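PDB 2EIH: alcohol dehydrogenase from Thermus thermophilus, which binds zinc and probably acts as an NAD-dependent oxidoreductase of the zinc-containing alcohol dehydrogenase family. Local coordinates for residues 42-47 and 327-332; 86-91 and 150-155; 157-162 and 184-189. All coordinates share one frame; numbering follows the deposited sequence.

Interaction 1: 42-47 and 327-332; sequences LDVWVR and RLLEER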
# COMPACT_ATOMS: atom_id res chain seq x y z
N LEU A 42 23.58 -14.60 -15.67
CA LEU A 42 23.14 -13.95 -16.89
C LEU A 42 24.26 -13.98 -17.94
O LEU A 42 23.99 -14.19 -19.13
CB LEU A 42 22.74 -12.50 -16.58
CG LEU A 42 22.34 -11.61 -17.76
CD1 LEU A 42 21.29 -12.31 -18.62
CD2 LEU A 42 21.81 -10.30 -17.21
N ASP A 43 25.50 -13.77 -17.50
CA ASP A 43 26.61 -13.80 -18.44
C ASP A 43 26.68 -15.18 -19.09
O ASP A 43 27.09 -15.30 -20.24
CB ASP A 43 27.96 -13.53 -17.74
CG ASP A 43 27.93 -12.34 -16.79
OD1 ASP A 43 26.98 -11.53 -16.84
OD2 ASP A 43 28.87 -12.22 -15.99
N VAL A 44 26.28 -16.22 -18.36
CA VAL A 44 26.32 -17.58 -18.89
C VAL A 44 25.26 -17.80 -19.96
O VAL A 44 25.53 -18.42 -21.00
CB VAL A 44 26.17 -18.63 -17.77
CG1 VAL A 44 26.11 -20.03 -18.36
CG2 VAL A 44 27.34 -18.52 -16.81
N TRP A 45 24.05 -17.30 -19.72
CA TRP A 45 22.98 -17.45 -20.69
C TRP A 45 23.36 -16.75 -21.99
O TRP A 45 23.08 -17.25 -23.09
CB TRP A 45 21.66 -16.89 -20.13
CG TRP A 45 21.23 -17.57 -18.87
CD1 TRP A 45 21.49 -18.86 -18.51
CD2 TRP A 45 20.51 -16.99 -17.77
NE1 TRP A 45 20.98 -19.13 -17.26
CE2 TRP A 45 20.38 -17.99 -16.78
CE3 TRP A 45 19.96 -15.72 -17.53
CZ2 TRP A 45 19.72 -17.77 -15.56
CZ3 TRP A 45 19.31 -15.50 -16.31
CH2 TRP A 45 19.20 -16.52 -15.34
N VAL A 46 24.02 -15.60 -21.89
CA VAL A 46 24.43 -14.87 -23.08
C VAL A 46 25.52 -15.66 -23.78
O VAL A 46 25.54 -15.74 -25.01
CB VAL A 46 24.93 -13.46 -22.75
CG1 VAL A 46 25.44 -12.78 -24.01
CG2 VAL A 46 23.79 -12.64 -22.15
N ARG A 47 26.43 -16.26 -23.01
CA ARG A 47 27.51 -17.04 -23.60
C ARG A 47 26.98 -18.25 -24.35
O ARG A 47 27.40 -18.52 -25.48
CB ARG A 47 28.51 -17.49 -22.53
CG ARG A 47 29.46 -18.57 -23.04
CD ARG A 47 30.52 -18.98 -22.04
NE ARG A 47 30.01 -19.53 -20.78
CZ ARG A 47 29.47 -20.73 -20.62
NH1 ARG A 47 29.06 -21.10 -19.42
NH2 ARG A 47 29.33 -21.56 -21.65
N ARG A 327 32.96 -21.69 -15.30
CA ARG A 327 32.85 -23.10 -14.92
C ARG A 327 32.43 -23.16 -13.45
O ARG A 327 31.45 -23.81 -13.09
CB ARG A 327 34.19 -23.80 -15.12
CG ARG A 327 34.17 -25.26 -14.74
CD ARG A 327 35.54 -25.89 -14.89
NE ARG A 327 35.90 -26.59 -13.67
CZ ARG A 327 36.33 -25.99 -12.56
NH1 ARG A 327 36.48 -24.68 -12.54
NH2 ARG A 327 36.60 -26.71 -11.48
N LEU A 328 33.19 -22.46 -12.61
CA LEU A 328 32.92 -22.40 -11.18
C LEU A 328 31.49 -22.02 -10.87
O LEU A 328 30.87 -22.54 -9.94
CB LEU A 328 33.83 -21.37 -10.51
CG LEU A 328 35.27 -21.76 -10.25
CD1 LEU A 328 36.03 -20.55 -9.78
CD2 LEU A 328 35.32 -22.88 -9.22
N LEU A 329 30.96 -21.08 -11.65
CA LEU A 329 29.60 -20.60 -11.44
C LEU A 329 28.55 -21.58 -11.93
O LEU A 329 27.51 -21.75 -11.29
CB LEU A 329 29.42 -19.26 -12.15
CG LEU A 329 28.10 -18.57 -11.84
CD1 LEU A 329 27.95 -18.35 -10.34
CD2 LEU A 329 28.06 -17.24 -12.58
N GLU A 330 28.81 -22.21 -13.06
CA GLU A 330 27.86 -23.16 -13.61
C GLU A 330 27.64 -24.38 -12.73
O GLU A 330 26.56 -24.98 -12.76
CB GLU A 330 28.30 -23.61 -15.00
CG GLU A 330 28.12 -22.55 -16.06
CD GLU A 330 28.26 -23.11 -17.46
OE1 GLU A 330 29.36 -23.62 -17.79
OE2 GLU A 330 27.27 -23.04 -18.22
N GLU A 331 28.65 -24.75 -11.96
CA GLU A 331 28.54 -25.91 -11.08
C GLU A 331 27.99 -25.60 -9.68
O GLU A 331 27.91 -26.48 -8.83
CB GLU A 331 29.91 -26.61 -10.96
CG GLU A 331 30.93 -25.89 -10.08
CD GLU A 331 32.30 -26.57 -10.08
OE1 GLU A 331 33.11 -26.32 -9.15
OE2 GLU A 331 32.59 -27.35 -11.02
N ARG A 332 27.59 -24.34 -9.48
CA ARG A 332 27.04 -23.88 -8.20
C ARG A 332 27.75 -24.46 -6.98
O ARG A 332 27.11 -24.81 -5.98
CB ARG A 332 25.54 -24.20 -8.10
CG ARG A 332 24.59 -23.16 -8.71
CD ARG A 332 24.22 -23.46 -10.17
NE ARG A 332 23.25 -22.50 -10.70
CZ ARG A 332 22.81 -22.48 -11.95
NH1 ARG A 332 21.93 -21.57 -12.34
NH2 ARG A 332 23.26 -23.37 -12.83

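Interaction 2: 86-91 and 150-155; sequences VINPGL and TFLTAW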
# COMPACT_ATOMS: atom_id res chain seq x y z
N VAL A 86 30.72 2.05 -8.09
CA VAL A 86 30.20 0.72 -8.42
C VAL A 86 29.18 1.04 -9.51
O VAL A 86 28.70 2.17 -9.61
CB VAL A 86 29.49 0.04 -7.23
CG1 VAL A 86 30.46 -0.10 -6.08
CG2 VAL A 86 28.29 0.85 -6.81
N ILE A 87 28.85 0.04 -10.31
CA ILE A 87 27.92 0.18 -11.42
C ILE A 87 26.52 -0.29 -11.04
O ILE A 87 26.37 -1.27 -10.33
CB ILE A 87 28.45 -0.65 -12.60
CG1 ILE A 87 29.73 -0.00 -13.16
CG2 ILE A 87 27.35 -0.86 -13.63
CD1 ILE A 87 30.50 -0.89 -14.08
N ASN A 88 25.52 0.44 -11.52
CA ASN A 88 24.09 0.14 -11.31
C ASN A 88 23.79 -0.48 -12.68
O ASN A 88 23.58 0.24 -13.65
CB ASN A 88 23.31 1.44 -11.14
CG ASN A 88 22.08 1.28 -10.27
OD1 ASN A 88 21.26 0.39 -10.49
ND2 ASN A 88 21.92 2.17 -9.30
N PRO A 89 23.74 -1.82 -12.77
CA PRO A 89 23.50 -2.56 -14.01
C PRO A 89 22.21 -2.32 -14.79
O PRO A 89 22.07 -2.83 -15.91
CB PRO A 89 23.66 -4.01 -13.58
CG PRO A 89 23.13 -3.99 -12.19
CD PRO A 89 23.65 -2.71 -11.60
N GLY A 90 21.29 -1.53 -14.25
CA GLY A 90 20.03 -1.28 -14.94
C GLY A 90 20.05 -0.16 -15.98
O GLY A 90 20.21 1.01 -15.64
N LEU A 91 19.86 -0.53 -17.24
CA LEU A 91 19.82 0.45 -18.33
C LEU A 91 18.42 0.61 -18.92
O LEU A 91 17.78 -0.36 -19.33
CB LEU A 91 20.79 0.05 -19.45
CG LEU A 91 22.27 0.23 -19.16
CD1 LEU A 91 22.66 -0.59 -17.94
CD2 LEU A 91 23.08 -0.20 -20.37
N THR A 150 22.98 -8.81 -7.39
CA THR A 150 22.26 -9.65 -6.43
C THR A 150 21.54 -8.88 -5.34
O THR A 150 20.42 -9.22 -4.99
CB THR A 150 23.17 -10.71 -5.75
OG1 THR A 150 24.39 -10.10 -5.28
CG2 THR A 150 23.49 -11.85 -6.70
N PHE A 151 22.16 -7.84 -4.79
CA PHE A 151 21.45 -7.10 -3.76
C PHE A 151 20.17 -6.44 -4.27
O PHE A 151 19.16 -6.42 -3.56
CB PHE A 151 22.36 -6.10 -3.05
CG PHE A 151 23.17 -6.73 -1.97
CD1 PHE A 151 24.34 -7.40 -2.27
CD2 PHE A 151 22.67 -6.78 -0.67
CE1 PHE A 151 25.01 -8.14 -1.29
CE2 PHE A 151 23.33 -7.52 0.32
CZ PHE A 151 24.50 -8.20 -0.01
N LEU A 152 20.17 -5.94 -5.50
CA LEU A 152 18.97 -5.33 -6.03
C LEU A 152 17.86 -6.34 -6.25
O LEU A 152 16.70 -6.06 -5.99
CB LEU A 152 19.28 -4.62 -7.35
CG LEU A 152 20.07 -3.33 -7.20
CD1 LEU A 152 20.75 -2.98 -8.50
CD2 LEU A 152 19.12 -2.21 -6.76
N THR A 153 18.24 -7.53 -6.73
CA THR A 153 17.27 -8.58 -6.99
C THR A 153 16.69 -9.10 -5.69
O THR A 153 15.49 -9.32 -5.59
CB THR A 153 17.93 -9.73 -7.77
OG1 THR A 153 18.39 -9.24 -9.03
CG2 THR A 153 16.94 -10.86 -7.99
N ALA A 154 17.54 -9.30 -4.70
CA ALA A 154 17.11 -9.79 -3.40
C ALA A 154 16.23 -8.75 -2.71
O ALA A 154 15.30 -9.10 -1.98
CB ALA A 154 18.31 -10.10 -2.53
N TRP A 155 16.52 -7.48 -2.93
CA TRP A 155 15.77 -6.42 -2.29
C TRP A 155 14.34 -6.31 -2.81
O TRP A 155 13.40 -6.16 -2.02
CB TRP A 155 16.51 -5.09 -2.46
CG TRP A 155 15.82 -3.94 -1.79
CD1 TRP A 155 14.68 -3.31 -2.20
CD2 TRP A 155 16.25 -3.26 -0.60
NE1 TRP A 155 14.39 -2.28 -1.35
CE2 TRP A 155 15.33 -2.22 -0.36
CE3 TRP A 155 17.33 -3.42 0.28
CZ2 TRP A 155 15.45 -1.35 0.73
CZ3 TRP A 155 17.45 -2.56 1.36
CH2 TRP A 155 16.52 -1.53 1.57

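Interaction 3: 157-162 and 184-189; sequences MVVDKL and IQIAKL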
# COMPACT_ATOMS: atom_id res chain seq x y z
N MET A 157 12.62 -8.65 -4.12
CA MET A 157 11.91 -9.84 -3.66
C MET A 157 11.50 -9.74 -2.19
O MET A 157 10.33 -9.95 -1.85
CB MET A 157 12.77 -11.10 -3.88
CG MET A 157 13.03 -11.43 -5.34
SD MET A 157 13.95 -12.99 -5.53
CE MET A 157 15.51 -12.45 -5.08
N VAL A 158 12.45 -9.40 -1.33
CA VAL A 158 12.21 -9.27 0.11
C VAL A 158 11.36 -8.06 0.50
O VAL A 158 10.31 -8.19 1.11
CB VAL A 158 13.58 -9.21 0.87
CG1 VAL A 158 13.37 -9.01 2.36
CG2 VAL A 158 14.35 -10.51 0.61
N VAL A 159 11.83 -6.87 0.13
CA VAL A 159 11.14 -5.64 0.46
C VAL A 159 9.84 -5.34 -0.32
O VAL A 159 8.77 -5.27 0.27
CB VAL A 159 12.13 -4.45 0.34
CG1 VAL A 159 11.48 -3.16 0.77
CG2 VAL A 159 13.36 -4.73 1.19
N ASP A 160 9.94 -5.19 -1.64
CA ASP A 160 8.76 -4.89 -2.47
C ASP A 160 7.80 -6.07 -2.70
O ASP A 160 6.61 -5.97 -2.42
CB ASP A 160 9.21 -4.29 -3.81
CG ASP A 160 10.12 -3.07 -3.63
OD1 ASP A 160 9.72 -2.13 -2.90
OD2 ASP A 160 11.22 -3.03 -4.23
N LYS A 161 8.30 -7.18 -3.22
CA LYS A 161 7.48 -8.36 -3.50
C LYS A 161 6.91 -9.05 -2.26
O LYS A 161 5.70 -9.19 -2.12
CB LYS A 161 8.28 -9.37 -4.31
CG LYS A 161 7.89 -9.46 -5.77
CD LYS A 161 7.97 -8.15 -6.51
CE LYS A 161 7.63 -8.42 -7.97
NZ LYS A 161 7.43 -7.22 -8.81
N LEU A 162 7.79 -9.51 -1.37
CA LEU A 162 7.34 -10.21 -0.18
C LEU A 162 6.88 -9.31 0.96
O LEU A 162 6.19 -9.77 1.88
CB LEU A 162 8.46 -11.12 0.33
CG LEU A 162 8.93 -12.23 -0.62
CD1 LEU A 162 10.31 -12.69 -0.20
CD2 LEU A 162 7.93 -13.38 -0.63
N ILE A 184 19.12 -13.37 2.74
CA ILE A 184 19.14 -13.72 4.15
C ILE A 184 19.39 -12.47 5.00
O ILE A 184 18.70 -12.25 6.01
CB ILE A 184 20.21 -14.80 4.41
CG1 ILE A 184 19.78 -16.09 3.69
CG2 ILE A 184 20.38 -15.04 5.91
CD1 ILE A 184 20.77 -17.21 3.73
N GLN A 185 20.33 -11.64 4.56
CA GLN A 185 20.70 -10.40 5.25
C GLN A 185 19.63 -9.30 5.15
O GLN A 185 19.37 -8.59 6.12
CB GLN A 185 22.03 -9.86 4.70
CG GLN A 185 23.22 -10.79 4.91
CD GLN A 185 24.51 -10.24 4.36
OE1 GLN A 185 25.11 -9.33 4.92
NE2 GLN A 185 24.95 -10.80 3.23
N ILE A 186 19.03 -9.14 3.98
CA ILE A 186 18.02 -8.11 3.82
C ILE A 186 16.82 -8.54 4.66
O ILE A 186 16.21 -7.72 5.36
CB ILE A 186 17.63 -7.94 2.34
CG1 ILE A 186 18.83 -7.34 1.60
CG2 ILE A 186 16.42 -7.05 2.22
CD1 ILE A 186 18.69 -7.30 0.12
N ALA A 187 16.50 -9.83 4.60
CA ALA A 187 15.39 -10.39 5.37
C ALA A 187 15.54 -10.05 6.85
O ALA A 187 14.61 -9.55 7.48
CB ALA A 187 15.34 -11.90 5.19
N LYS A 188 16.72 -10.33 7.41
CA LYS A 188 16.96 -10.04 8.82
C LYS A 188 16.89 -8.53 9.07
O LYS A 188 16.36 -8.09 10.09
CB LYS A 188 18.34 -10.56 9.24
CG LYS A 188 18.42 -12.08 9.30
CD LYS A 188 17.52 -12.65 10.39
CE LYS A 188 17.85 -12.03 11.74
NZ LYS A 188 17.00 -12.62 12.81
N LEU A 189 17.43 -7.75 8.13
CA LEU A 189 17.42 -6.30 8.24
C LEU A 189 15.98 -5.81 8.43
O LEU A 189 15.76 -4.81 9.11
CB LEU A 189 18.01 -5.68 6.98
CG LEU A 189 18.70 -4.30 7.03
CD1 LEU A 189 18.52 -3.64 5.66
CD2 LEU A 189 18.12 -3.40 8.11

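Interaction 1: 42-47 and 327-332
A salt bridge between Arg47 and Glu330 supplies the ionic part of the contact. The two side chains come from opposite directions, and Arg47 NH1 lies 2.9 Å from Glu330 OE2 and 3.0 Å from Glu330 OE1. NH1 sits over the flat face of the carboxylate, while the acid lies at the edge of the guanidinium; the two planes are accordingly 83° apart, without coplanar, two-nitrogen pairing. The arginine chain leaves with CG anti to its own N (chi1 167°) and bends at chi3, which swings NH1 toward the acid. Its other nitrogens are held elsewhere: NH2 bonds to Gly10 O and NE to His326 ND1, fixing the plane of the group. Lys48 adds a long, weak ion pair to Glu330 OE2.

The apolar part centres on Val44. Its CG1 comes in beside OE2 of Glu330, at 3.2 Å, from the side on which NH1 lies, while Val44 CG2 reaches the CG of Glu330 at 4.2 Å and, more loosely, CD2 of Leu329 at 4.5 Å. With an alanine in place of Glu330, NH1 of Arg47 is likely to lose its counter-charge and Val44 CG1 the carboxylate it packs against.

Just beyond, helix 322-330 closes in a Schellman motif, with Arg332 at positive phi. That helix links the parallel strands 313-318 and 337-341 in a beta-alpha-beta crossover, so the contact joins helix 41-48 to the C-terminal return into the catalytic domain characteristic of medium-chain dehydrogenases.

Interaction 2: 86-91 and 150-155
Leu152 meets Asn88 and Pro89 where helix 148-161, which leads into the Rossmann domain, passes the broken strand 84-91 of the GroES-like catalytic domain. Its side chain starts from a CB directed at the strand but still 6.2 Å from Asn88 OD1. CG lies beside the backbone N (chi1 -73°), which aims the branch point across the gap, and Leu152 CG comes to 5.1 Å from Asn88 OD1. There the two methyls part company. CD2 stays back, while CD1 goes forward to do all the touching, approaching Asn88 OD1 to 3.9 Å. The asparagine side chain crosses the leucine at about a right angle.

The contact is van der Waals, with no hydrogen bond between the segments. The amide of Asn88 is held from its other end, since ND2 donates to Lys294 O; this limits its rotation and keeps the oxygen beside the leucine methyl. Lys294 NZ also bonds to Gly90 O, tying the same piece of strand to the cofactor-domain side, and Leu297 packs against Asn88.

Strand 84-91 runs on toward Cys93, first of the four cysteines that bind zinc; the side chain of Asn88 is about 14 Å from the metal. Pro89 also rests on Pro148 and Leu149 of the helix, and within the contact its ring carbon CD lies 4.3 Å from Leu152 CD1.

Interaction 3: 157-162 and 184-189
Val158 and Ile186 cross obliquely in the Rossmann domain, joining the helices that come before and after strand 169-172 of its parallel sheet. The axes of helix segments 157-161 and 184-189 approach to 9.7 Å at 50°, with Val158 facing Ala187 at the closest backbone point.

Across the interface every contact is apolar. Val158 carries CG1 anti to the backbone N (chi1 177°), placing that methyl against Ile186 CG2 at 3.6 Å and over the helix backbone at Ala187 CA, 3.9 Å away. The small alanine lets the valine come this near the main chain. Val158 also rests on Val240 of strand 236-241, and Ala187 on Val194 of strand 193-198, so both helices lie on the sheet.

Charged groups keep to the outer sides: Asp160 forms a salt bridge with Arg296, and Lys188 with Asp213. Backbone bonding from Leu162 N to Met157 O closes a wider, pi-type turn at 157-161. Other copies of the protein adjoin the site, Arg165 of a neighbouring subunit packing on Val159. The Val159 side chain crosses that of Ile186 at about a right angle, its CG2 4.0 Å from Ile186 CG2.

In the fold
Interactions 2 and 3 are buried and share helix 148-161: its earlier turns meet a strand of the catalytic domain, its later ones a helix of the Rossmann domain. They touch directly, Ile186 CD1 lying 3.7 Å from Trp155 N, so one helix carries packing from the domain boundary into the nucleotide-binding fold. Interaction 1 stands apart, partly buried within the catalytic domain, its centre about 25 Å from that of interaction 3 and across the middle of the chain. Chemistry follows place: an ion pair beside a few methyls in interaction 1, a methyl against an amide oxygen and a proline in interaction 2, and purely aliphatic packing in interaction 3.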